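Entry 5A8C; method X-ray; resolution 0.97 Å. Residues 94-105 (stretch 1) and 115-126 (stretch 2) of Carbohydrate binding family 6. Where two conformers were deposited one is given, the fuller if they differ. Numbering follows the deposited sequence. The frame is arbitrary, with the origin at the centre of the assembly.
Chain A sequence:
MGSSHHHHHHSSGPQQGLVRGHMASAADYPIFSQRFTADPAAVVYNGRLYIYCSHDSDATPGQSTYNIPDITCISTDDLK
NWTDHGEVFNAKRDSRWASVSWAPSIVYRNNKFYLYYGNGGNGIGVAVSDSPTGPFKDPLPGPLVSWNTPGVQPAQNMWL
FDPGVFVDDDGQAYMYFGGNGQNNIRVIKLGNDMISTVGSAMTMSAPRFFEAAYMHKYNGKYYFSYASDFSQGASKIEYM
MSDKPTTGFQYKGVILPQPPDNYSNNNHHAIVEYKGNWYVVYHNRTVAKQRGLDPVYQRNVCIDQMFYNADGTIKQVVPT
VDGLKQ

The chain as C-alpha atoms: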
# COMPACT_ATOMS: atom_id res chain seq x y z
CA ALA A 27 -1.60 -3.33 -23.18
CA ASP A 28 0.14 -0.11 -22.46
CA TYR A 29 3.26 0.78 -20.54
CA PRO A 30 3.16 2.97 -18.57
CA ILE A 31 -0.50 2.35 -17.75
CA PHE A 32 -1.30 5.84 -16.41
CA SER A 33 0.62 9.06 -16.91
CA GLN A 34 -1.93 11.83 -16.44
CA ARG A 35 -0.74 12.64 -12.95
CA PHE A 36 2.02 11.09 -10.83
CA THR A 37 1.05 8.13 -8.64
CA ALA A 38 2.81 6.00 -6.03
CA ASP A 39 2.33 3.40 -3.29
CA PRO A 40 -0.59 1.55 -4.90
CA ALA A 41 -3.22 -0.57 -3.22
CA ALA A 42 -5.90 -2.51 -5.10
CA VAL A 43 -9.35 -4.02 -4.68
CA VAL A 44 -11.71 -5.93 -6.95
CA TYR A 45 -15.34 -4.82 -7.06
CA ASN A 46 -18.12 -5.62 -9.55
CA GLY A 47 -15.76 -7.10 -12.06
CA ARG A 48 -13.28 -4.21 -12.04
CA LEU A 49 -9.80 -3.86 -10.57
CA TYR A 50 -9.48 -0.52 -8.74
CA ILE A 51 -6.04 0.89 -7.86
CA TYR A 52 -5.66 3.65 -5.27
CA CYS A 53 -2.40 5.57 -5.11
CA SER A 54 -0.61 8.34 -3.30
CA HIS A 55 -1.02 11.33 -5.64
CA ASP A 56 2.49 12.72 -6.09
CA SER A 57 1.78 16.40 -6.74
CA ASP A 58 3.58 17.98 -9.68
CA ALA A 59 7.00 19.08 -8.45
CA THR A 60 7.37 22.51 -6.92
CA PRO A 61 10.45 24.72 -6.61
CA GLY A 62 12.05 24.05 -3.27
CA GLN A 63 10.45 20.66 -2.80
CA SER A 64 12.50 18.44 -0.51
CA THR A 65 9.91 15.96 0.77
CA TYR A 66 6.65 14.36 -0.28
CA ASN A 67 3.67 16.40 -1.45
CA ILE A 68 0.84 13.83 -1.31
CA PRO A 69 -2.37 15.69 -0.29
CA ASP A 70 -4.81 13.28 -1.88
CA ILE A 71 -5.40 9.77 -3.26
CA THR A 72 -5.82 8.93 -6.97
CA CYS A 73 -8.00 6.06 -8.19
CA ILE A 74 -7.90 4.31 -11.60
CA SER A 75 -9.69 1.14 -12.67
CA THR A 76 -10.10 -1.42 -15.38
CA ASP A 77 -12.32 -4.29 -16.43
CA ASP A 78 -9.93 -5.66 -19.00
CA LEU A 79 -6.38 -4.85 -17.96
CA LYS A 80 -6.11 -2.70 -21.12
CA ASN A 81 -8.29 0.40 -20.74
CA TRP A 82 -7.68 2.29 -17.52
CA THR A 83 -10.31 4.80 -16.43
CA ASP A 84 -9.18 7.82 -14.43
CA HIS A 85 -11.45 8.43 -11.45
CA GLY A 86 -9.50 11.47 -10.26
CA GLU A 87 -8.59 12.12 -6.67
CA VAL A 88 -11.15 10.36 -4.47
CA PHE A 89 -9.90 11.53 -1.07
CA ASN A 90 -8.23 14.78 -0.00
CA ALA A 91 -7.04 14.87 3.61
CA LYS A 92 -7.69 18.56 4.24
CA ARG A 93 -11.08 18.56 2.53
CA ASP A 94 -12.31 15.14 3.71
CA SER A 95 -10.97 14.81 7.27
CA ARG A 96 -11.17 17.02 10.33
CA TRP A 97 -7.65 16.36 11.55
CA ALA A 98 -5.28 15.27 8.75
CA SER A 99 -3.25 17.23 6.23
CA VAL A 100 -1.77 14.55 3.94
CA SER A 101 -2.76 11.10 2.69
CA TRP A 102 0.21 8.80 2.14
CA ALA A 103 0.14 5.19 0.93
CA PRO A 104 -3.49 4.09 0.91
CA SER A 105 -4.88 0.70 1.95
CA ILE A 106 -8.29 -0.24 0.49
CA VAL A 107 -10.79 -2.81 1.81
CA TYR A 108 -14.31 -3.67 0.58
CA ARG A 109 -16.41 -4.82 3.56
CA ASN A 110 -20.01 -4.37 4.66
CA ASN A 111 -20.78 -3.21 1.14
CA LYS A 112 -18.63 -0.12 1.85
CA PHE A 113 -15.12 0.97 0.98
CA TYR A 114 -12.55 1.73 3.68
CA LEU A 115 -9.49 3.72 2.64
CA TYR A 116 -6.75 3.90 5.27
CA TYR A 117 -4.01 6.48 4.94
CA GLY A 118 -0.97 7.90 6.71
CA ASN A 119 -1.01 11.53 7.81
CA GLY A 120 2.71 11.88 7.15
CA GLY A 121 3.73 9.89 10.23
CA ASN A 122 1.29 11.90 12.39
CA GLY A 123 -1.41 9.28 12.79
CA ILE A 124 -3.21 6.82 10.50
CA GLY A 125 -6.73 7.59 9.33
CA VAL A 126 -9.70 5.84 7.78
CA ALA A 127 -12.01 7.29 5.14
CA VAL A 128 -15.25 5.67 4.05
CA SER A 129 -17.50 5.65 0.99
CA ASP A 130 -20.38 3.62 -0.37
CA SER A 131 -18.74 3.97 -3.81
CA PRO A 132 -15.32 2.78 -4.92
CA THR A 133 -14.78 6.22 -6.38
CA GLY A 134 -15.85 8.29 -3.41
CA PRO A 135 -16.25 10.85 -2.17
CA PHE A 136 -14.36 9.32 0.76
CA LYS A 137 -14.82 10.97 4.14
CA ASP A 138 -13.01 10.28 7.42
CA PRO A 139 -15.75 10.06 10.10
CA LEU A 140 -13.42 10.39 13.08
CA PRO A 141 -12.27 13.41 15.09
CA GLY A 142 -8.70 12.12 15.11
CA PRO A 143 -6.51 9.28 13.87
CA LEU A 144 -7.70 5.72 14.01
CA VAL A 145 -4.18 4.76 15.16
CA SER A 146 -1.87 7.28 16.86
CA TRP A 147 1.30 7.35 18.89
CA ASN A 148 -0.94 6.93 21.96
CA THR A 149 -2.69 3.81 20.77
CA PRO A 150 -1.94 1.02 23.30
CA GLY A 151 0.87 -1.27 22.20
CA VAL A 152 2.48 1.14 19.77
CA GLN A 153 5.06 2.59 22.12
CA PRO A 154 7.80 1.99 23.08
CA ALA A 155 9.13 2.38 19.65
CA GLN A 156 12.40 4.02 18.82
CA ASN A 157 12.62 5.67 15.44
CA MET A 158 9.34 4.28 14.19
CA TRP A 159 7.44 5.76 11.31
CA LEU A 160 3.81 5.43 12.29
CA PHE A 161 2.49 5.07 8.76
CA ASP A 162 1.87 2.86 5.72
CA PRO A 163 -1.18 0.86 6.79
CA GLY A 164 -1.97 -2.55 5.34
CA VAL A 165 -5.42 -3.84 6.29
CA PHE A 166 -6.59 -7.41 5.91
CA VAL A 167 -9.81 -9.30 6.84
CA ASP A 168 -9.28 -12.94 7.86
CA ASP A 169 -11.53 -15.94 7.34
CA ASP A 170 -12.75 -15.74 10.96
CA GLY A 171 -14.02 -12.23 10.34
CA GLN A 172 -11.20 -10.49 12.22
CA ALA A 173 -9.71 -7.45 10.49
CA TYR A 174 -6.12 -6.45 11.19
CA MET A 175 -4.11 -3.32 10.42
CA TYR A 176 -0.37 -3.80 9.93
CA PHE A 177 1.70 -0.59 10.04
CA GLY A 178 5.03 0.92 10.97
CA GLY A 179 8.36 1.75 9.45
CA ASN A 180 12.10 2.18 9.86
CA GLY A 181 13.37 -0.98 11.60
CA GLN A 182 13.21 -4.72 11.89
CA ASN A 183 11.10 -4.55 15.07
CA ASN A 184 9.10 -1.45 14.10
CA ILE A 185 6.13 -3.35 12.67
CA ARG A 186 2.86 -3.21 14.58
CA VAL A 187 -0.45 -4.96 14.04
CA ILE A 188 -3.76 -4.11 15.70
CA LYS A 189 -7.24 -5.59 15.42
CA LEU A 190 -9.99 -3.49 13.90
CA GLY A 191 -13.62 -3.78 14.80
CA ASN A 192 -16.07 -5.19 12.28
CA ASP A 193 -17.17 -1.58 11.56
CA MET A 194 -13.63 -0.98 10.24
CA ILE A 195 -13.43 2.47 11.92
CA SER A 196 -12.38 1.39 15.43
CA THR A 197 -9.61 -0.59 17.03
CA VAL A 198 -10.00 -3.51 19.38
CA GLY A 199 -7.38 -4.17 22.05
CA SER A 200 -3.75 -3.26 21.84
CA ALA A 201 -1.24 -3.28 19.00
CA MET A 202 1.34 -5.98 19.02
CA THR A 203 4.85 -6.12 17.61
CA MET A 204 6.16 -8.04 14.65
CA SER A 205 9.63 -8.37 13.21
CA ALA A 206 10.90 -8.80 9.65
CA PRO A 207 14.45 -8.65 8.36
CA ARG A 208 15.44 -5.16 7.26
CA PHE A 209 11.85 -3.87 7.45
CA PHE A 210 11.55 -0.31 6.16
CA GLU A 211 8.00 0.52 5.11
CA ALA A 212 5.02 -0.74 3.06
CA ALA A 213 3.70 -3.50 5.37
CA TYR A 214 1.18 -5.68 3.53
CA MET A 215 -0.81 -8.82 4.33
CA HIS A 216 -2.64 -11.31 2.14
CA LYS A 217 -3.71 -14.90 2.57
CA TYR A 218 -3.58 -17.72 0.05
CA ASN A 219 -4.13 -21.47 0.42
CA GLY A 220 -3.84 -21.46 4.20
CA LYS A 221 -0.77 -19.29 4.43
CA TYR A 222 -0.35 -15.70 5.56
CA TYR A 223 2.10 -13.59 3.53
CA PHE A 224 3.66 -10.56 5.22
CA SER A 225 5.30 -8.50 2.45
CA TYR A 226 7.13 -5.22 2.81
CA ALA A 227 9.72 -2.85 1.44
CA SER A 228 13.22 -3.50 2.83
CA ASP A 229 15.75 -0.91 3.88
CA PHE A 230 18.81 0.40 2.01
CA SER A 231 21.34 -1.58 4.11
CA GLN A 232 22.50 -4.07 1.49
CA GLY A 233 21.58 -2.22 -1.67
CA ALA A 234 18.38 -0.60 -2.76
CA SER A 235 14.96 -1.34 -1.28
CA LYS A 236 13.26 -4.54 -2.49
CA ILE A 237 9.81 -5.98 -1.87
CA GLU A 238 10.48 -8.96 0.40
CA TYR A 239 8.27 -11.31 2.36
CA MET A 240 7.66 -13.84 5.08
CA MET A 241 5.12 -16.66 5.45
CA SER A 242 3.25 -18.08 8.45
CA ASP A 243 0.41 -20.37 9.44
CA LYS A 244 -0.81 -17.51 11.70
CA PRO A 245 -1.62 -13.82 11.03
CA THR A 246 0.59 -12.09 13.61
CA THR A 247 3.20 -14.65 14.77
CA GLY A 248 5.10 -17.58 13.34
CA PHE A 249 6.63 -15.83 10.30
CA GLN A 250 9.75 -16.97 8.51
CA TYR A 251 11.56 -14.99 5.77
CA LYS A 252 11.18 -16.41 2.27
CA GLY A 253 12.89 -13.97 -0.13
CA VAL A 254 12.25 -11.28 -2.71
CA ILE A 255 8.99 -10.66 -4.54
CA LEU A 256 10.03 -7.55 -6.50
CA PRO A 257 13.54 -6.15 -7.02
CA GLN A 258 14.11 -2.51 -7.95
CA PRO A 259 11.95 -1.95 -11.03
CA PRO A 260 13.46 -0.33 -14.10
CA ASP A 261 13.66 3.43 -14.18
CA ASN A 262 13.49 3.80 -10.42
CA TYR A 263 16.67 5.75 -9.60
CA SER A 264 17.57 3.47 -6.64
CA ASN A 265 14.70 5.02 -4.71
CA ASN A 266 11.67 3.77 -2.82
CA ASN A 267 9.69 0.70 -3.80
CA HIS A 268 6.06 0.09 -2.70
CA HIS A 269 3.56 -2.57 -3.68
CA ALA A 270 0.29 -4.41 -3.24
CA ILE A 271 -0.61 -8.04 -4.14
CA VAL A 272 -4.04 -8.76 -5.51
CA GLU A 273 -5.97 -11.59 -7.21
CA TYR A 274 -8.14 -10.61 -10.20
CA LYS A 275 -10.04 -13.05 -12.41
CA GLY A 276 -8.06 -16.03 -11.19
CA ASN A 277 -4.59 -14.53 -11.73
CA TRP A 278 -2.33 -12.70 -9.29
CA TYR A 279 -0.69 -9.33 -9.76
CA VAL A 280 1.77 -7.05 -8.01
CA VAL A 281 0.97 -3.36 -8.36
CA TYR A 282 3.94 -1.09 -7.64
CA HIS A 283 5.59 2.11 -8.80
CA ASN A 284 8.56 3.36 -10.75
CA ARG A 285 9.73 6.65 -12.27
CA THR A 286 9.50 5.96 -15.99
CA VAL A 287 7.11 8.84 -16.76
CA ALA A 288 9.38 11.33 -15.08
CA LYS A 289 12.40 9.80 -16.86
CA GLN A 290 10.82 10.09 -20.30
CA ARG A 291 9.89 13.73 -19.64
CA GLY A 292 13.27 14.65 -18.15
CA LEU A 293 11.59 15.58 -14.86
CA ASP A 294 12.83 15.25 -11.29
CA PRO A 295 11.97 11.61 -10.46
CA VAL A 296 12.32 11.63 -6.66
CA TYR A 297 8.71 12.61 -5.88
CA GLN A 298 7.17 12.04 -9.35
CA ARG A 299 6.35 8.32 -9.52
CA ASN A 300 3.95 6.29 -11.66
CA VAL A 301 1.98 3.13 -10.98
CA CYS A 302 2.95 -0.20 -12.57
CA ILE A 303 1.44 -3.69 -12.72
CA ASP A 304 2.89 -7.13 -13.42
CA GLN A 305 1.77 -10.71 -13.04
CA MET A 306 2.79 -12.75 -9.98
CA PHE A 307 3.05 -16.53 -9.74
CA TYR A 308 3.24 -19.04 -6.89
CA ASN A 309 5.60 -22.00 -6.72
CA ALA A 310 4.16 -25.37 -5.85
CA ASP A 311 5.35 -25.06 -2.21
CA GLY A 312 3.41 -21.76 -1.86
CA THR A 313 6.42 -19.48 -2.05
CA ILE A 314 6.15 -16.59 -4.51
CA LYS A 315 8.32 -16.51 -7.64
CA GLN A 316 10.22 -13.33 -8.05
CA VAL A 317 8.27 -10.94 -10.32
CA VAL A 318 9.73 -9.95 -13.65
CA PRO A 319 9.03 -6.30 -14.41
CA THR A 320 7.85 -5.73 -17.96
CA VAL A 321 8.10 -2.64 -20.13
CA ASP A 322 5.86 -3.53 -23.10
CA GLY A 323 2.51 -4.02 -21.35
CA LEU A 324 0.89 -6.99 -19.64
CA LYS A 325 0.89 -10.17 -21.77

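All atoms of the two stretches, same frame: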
# COMPACT_ATOMS: atom_id res chain seq x y z
N ASP A 94 -11.47 16.32 3.43
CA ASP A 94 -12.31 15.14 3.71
C ASP A 94 -12.02 14.53 5.08
O ASP A 94 -12.64 13.52 5.39
CB ASP A 94 -12.12 14.10 2.60
CG ASP A 94 -12.49 14.57 1.23
OD1 ASP A 94 -13.41 15.43 1.11
OD2 ASP A 94 -11.90 14.05 0.24
N SER A 95 -11.17 15.15 5.89
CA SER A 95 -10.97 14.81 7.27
C SER A 95 -10.95 16.06 8.09
O SER A 95 -10.65 17.16 7.59
CB SER A 95 -9.68 14.06 7.49
OG SER A 95 -8.58 14.91 7.56
N ARG A 96 -11.18 15.91 9.39
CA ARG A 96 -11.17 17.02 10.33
C ARG A 96 -9.84 17.23 10.99
O ARG A 96 -9.66 18.25 11.65
CB ARG A 96 -12.25 16.82 11.37
CG ARG A 96 -13.64 16.98 10.79
CD ARG A 96 -14.69 16.82 11.86
NE ARG A 96 -14.96 15.42 12.14
CZ ARG A 96 -15.34 14.94 13.33
NH1 ARG A 96 -15.39 15.73 14.37
NH2 ARG A 96 -15.75 13.70 13.43
N TRP A 97 -8.88 16.33 10.78
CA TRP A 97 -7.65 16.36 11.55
C TRP A 97 -6.37 16.18 10.74
O TRP A 97 -5.31 16.51 11.22
CB TRP A 97 -7.71 15.27 12.67
CG TRP A 97 -7.78 13.88 12.07
CD1 TRP A 97 -8.88 13.21 11.64
CD2 TRP A 97 -6.68 13.05 11.73
NE1 TRP A 97 -8.53 12.03 11.02
CE2 TRP A 97 -7.18 11.91 11.06
CE3 TRP A 97 -5.28 13.14 11.91
CZ2 TRP A 97 -6.36 10.90 10.61
CZ3 TRP A 97 -4.48 12.12 11.44
CH2 TRP A 97 -5.01 11.02 10.78
N ALA A 98 -6.47 15.63 9.52
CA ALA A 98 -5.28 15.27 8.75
C ALA A 98 -5.02 16.27 7.65
O ALA A 98 -5.91 16.95 7.18
CB ALA A 98 -5.45 13.86 8.16
N SER A 99 -3.76 16.32 7.24
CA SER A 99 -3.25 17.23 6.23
C SER A 99 -2.79 16.53 4.96
O SER A 99 -2.76 17.16 3.88
CB SER A 99 -2.09 18.06 6.82
OG SER A 99 -2.55 18.80 7.94
N VAL A 100 -2.35 15.29 5.06
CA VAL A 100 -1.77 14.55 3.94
C VAL A 100 -2.36 13.14 3.93
O VAL A 100 -2.86 12.67 4.97
CB VAL A 100 -0.23 14.57 3.97
CG1 VAL A 100 0.32 15.96 4.08
CG2 VAL A 100 0.30 13.69 5.07
N SER A 101 -2.18 12.43 2.83
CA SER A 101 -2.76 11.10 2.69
C SER A 101 -1.81 10.16 1.99
O SER A 101 -1.92 9.92 0.81
CB SER A 101 -4.09 11.17 1.96
OG SER A 101 -3.99 11.68 0.67
N TRP A 102 -0.83 9.61 2.73
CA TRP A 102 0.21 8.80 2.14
C TRP A 102 -0.17 7.33 2.13
O TRP A 102 -0.57 6.78 3.18
CB TRP A 102 1.52 8.95 2.98
CG TRP A 102 2.09 10.32 3.04
CD1 TRP A 102 1.61 11.47 2.51
CD2 TRP A 102 3.31 10.66 3.69
NE1 TRP A 102 2.47 12.53 2.78
CE2 TRP A 102 3.51 12.03 3.53
CE3 TRP A 102 4.25 9.91 4.44
CZ2 TRP A 102 4.61 12.69 4.09
CZ3 TRP A 102 5.31 10.59 4.98
CH2 TRP A 102 5.49 11.93 4.82
N ALA A 103 0.08 6.65 1.01
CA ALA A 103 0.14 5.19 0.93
C ALA A 103 -1.15 4.51 1.37
O ALA A 103 -1.25 3.92 2.45
CB ALA A 103 1.35 4.63 1.68
N PRO A 104 -2.18 4.60 0.53
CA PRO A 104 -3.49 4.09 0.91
C PRO A 104 -3.52 2.58 1.07
O PRO A 104 -2.80 1.82 0.43
CB PRO A 104 -4.39 4.55 -0.26
CG PRO A 104 -3.45 4.60 -1.44
CD PRO A 104 -2.16 5.10 -0.85
N SER A 105 -4.49 2.12 1.88
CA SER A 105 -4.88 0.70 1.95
C SER A 105 -6.38 0.66 1.76
O SER A 105 -7.11 1.40 2.41
CB SER A 105 -4.50 0.12 3.29
OG SER A 105 -4.89 -1.23 3.43
N LEU A 115 -10.74 3.24 3.19
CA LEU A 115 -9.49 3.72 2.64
C LEU A 115 -8.65 4.26 3.79
O LEU A 115 -8.95 5.31 4.33
CB LEU A 115 -9.83 4.80 1.61
CG LEU A 115 -8.69 5.37 0.81
CD1 LEU A 115 -8.11 4.31 -0.14
CD2 LEU A 115 -9.19 6.55 -0.05
N TYR A 116 -7.64 3.51 4.16
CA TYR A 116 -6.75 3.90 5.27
C TYR A 116 -5.58 4.66 4.72
O TYR A 116 -5.16 4.41 3.57
CB TYR A 116 -6.28 2.63 6.04
CG TYR A 116 -7.44 1.85 6.55
CD1 TYR A 116 -8.05 0.87 5.78
CD2 TYR A 116 -7.93 2.07 7.84
CE1 TYR A 116 -9.18 0.18 6.22
CE2 TYR A 116 -9.03 1.36 8.30
CZ TYR A 116 -9.65 0.44 7.51
OH TYR A 116 -10.76 -0.24 7.91
N TYR A 117 -5.04 5.60 5.47
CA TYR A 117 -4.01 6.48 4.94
C TYR A 117 -3.15 6.99 6.06
O TYR A 117 -3.55 7.10 7.23
CB TYR A 117 -4.66 7.68 4.20
CG TYR A 117 -5.53 8.56 5.08
CD1 TYR A 117 -6.87 8.24 5.31
CD2 TYR A 117 -5.03 9.72 5.64
CE1 TYR A 117 -7.66 9.04 6.14
CE2 TYR A 117 -5.81 10.53 6.45
CZ TYR A 117 -7.13 10.20 6.71
OH TYR A 117 -7.88 11.06 7.47
N GLY A 118 -1.89 7.32 5.72
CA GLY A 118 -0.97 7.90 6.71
C GLY A 118 -0.93 9.39 6.61
O GLY A 118 -0.62 9.96 5.54
N ASN A 119 -1.18 10.08 7.72
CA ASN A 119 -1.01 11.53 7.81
C ASN A 119 0.46 11.90 8.02
O ASN A 119 0.81 12.55 9.00
CB ASN A 119 -1.89 12.11 8.91
CG ASN A 119 -1.84 13.63 8.99
OD1 ASN A 119 -1.86 14.30 7.95
ND2 ASN A 119 -1.85 14.16 10.17
N GLY A 120 1.35 11.43 7.13
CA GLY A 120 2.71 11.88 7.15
C GLY A 120 3.52 11.44 8.35
O GLY A 120 4.50 12.11 8.68
N GLY A 121 3.13 10.33 8.95
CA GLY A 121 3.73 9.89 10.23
C GLY A 121 3.01 10.38 11.47
O GLY A 121 3.33 9.95 12.59
N ASN A 122 2.07 11.30 11.32
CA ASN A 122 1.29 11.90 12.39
C ASN A 122 -0.10 11.31 12.43
O ASN A 122 -1.10 11.99 12.20
CB ASN A 122 1.20 13.41 12.21
CG ASN A 122 2.52 14.03 11.96
OD1 ASN A 122 2.75 14.68 10.91
ND2 ASN A 122 3.42 13.81 12.87
N GLY A 123 -0.16 9.99 12.71
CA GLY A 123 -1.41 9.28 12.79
C GLY A 123 -1.81 8.60 11.50
O GLY A 123 -1.46 9.04 10.39
N ILE A 124 -2.61 7.53 11.63
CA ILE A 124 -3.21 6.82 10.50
C ILE A 124 -4.73 7.00 10.57
O ILE A 124 -5.32 6.81 11.63
CB ILE A 124 -2.83 5.33 10.53
CG1 ILE A 124 -1.33 5.18 10.26
CG2 ILE A 124 -3.66 4.52 9.53
CD1 ILE A 124 -0.78 3.81 10.53
N GLY A 125 -5.31 7.39 9.44
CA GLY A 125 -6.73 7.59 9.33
C GLY A 125 -7.47 6.53 8.55
O GLY A 125 -6.87 5.65 7.92
N VAL A 126 -8.79 6.65 8.60
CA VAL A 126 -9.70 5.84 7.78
C VAL A 126 -10.74 6.75 7.17
O VAL A 126 -11.35 7.58 7.82
CB VAL A 126 -10.38 4.73 8.60
CG1 VAL A 126 -11.17 5.28 9.80
CG2 VAL A 126 -11.27 3.88 7.69
O HOH W 1 -2.62 17.05 10.34

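The end of stretch 1, from Trp-102 to Ser-105, pairs antiparallel with strand 115-118; the loop before it packs on Tyr-117, the 119-122 turn and the start of strand 124-126. Ser-95, just past the end of a helix, accepts a hydrogen bond at OG from Ala-98 N (3.0 Å), and its CB lies 3.5 Å from Tyr-117 OH. Trp-97 starts sideways but its indole reaches stretch 2: its six-membered ring is near parallel to the Tyr-117 ring (planes at 22°) yet slid apart, with centroids 6.0 Å distant. Gly-125 CA comes to 3.6 Å from Trp-97 CZ2 at the ring edge; a CB here would clash with that atom and with Tyr-117 CZ, so the missing side chain gives the indole its place. Ala-98 CB sits at the edge of the Tyr-117 ring, 3.8 Å from CE2.

Asn-119 then fastens the loop. Its OD1 accepts from both Ser-99 N (2.9 Å) and Val-100 N (3.1 Å), satisfying two successive amides that have no strand partner here, while its ND2 donates to Asn-122 O (3.1 Å) across the type I' turn. A water bridges Trp-97 O, Ser-99 OG and Asn-119 ND2. Val-100 CG2 packs 3.2 Å from Gly-120 N.

Trp-102 begins the ladder, its N donating to Gly-118 O (2.8 Å) and its O accepting from Gly-118 N (2.9 Å). Its indole lies flat against the turn: Gly-120 CA stands 3.4 Å from the centroid of the six-membered ring, almost on the normal, a CH-pi contact. At Ala-103 the chain turns a corner, and a bulge shifts the register by one. Pro-104 CA makes a CA-H...O contact with Tyr-116 O (3.2 Å), and Pro-104 CB packs against Leu-115 CD1 (3.7 Å), an apolar contact. Ser-105 restores paired bonding: its N donates to Tyr-116 O (2.9 Å) and its O accepts from Tyr-116 N (2.8 Å).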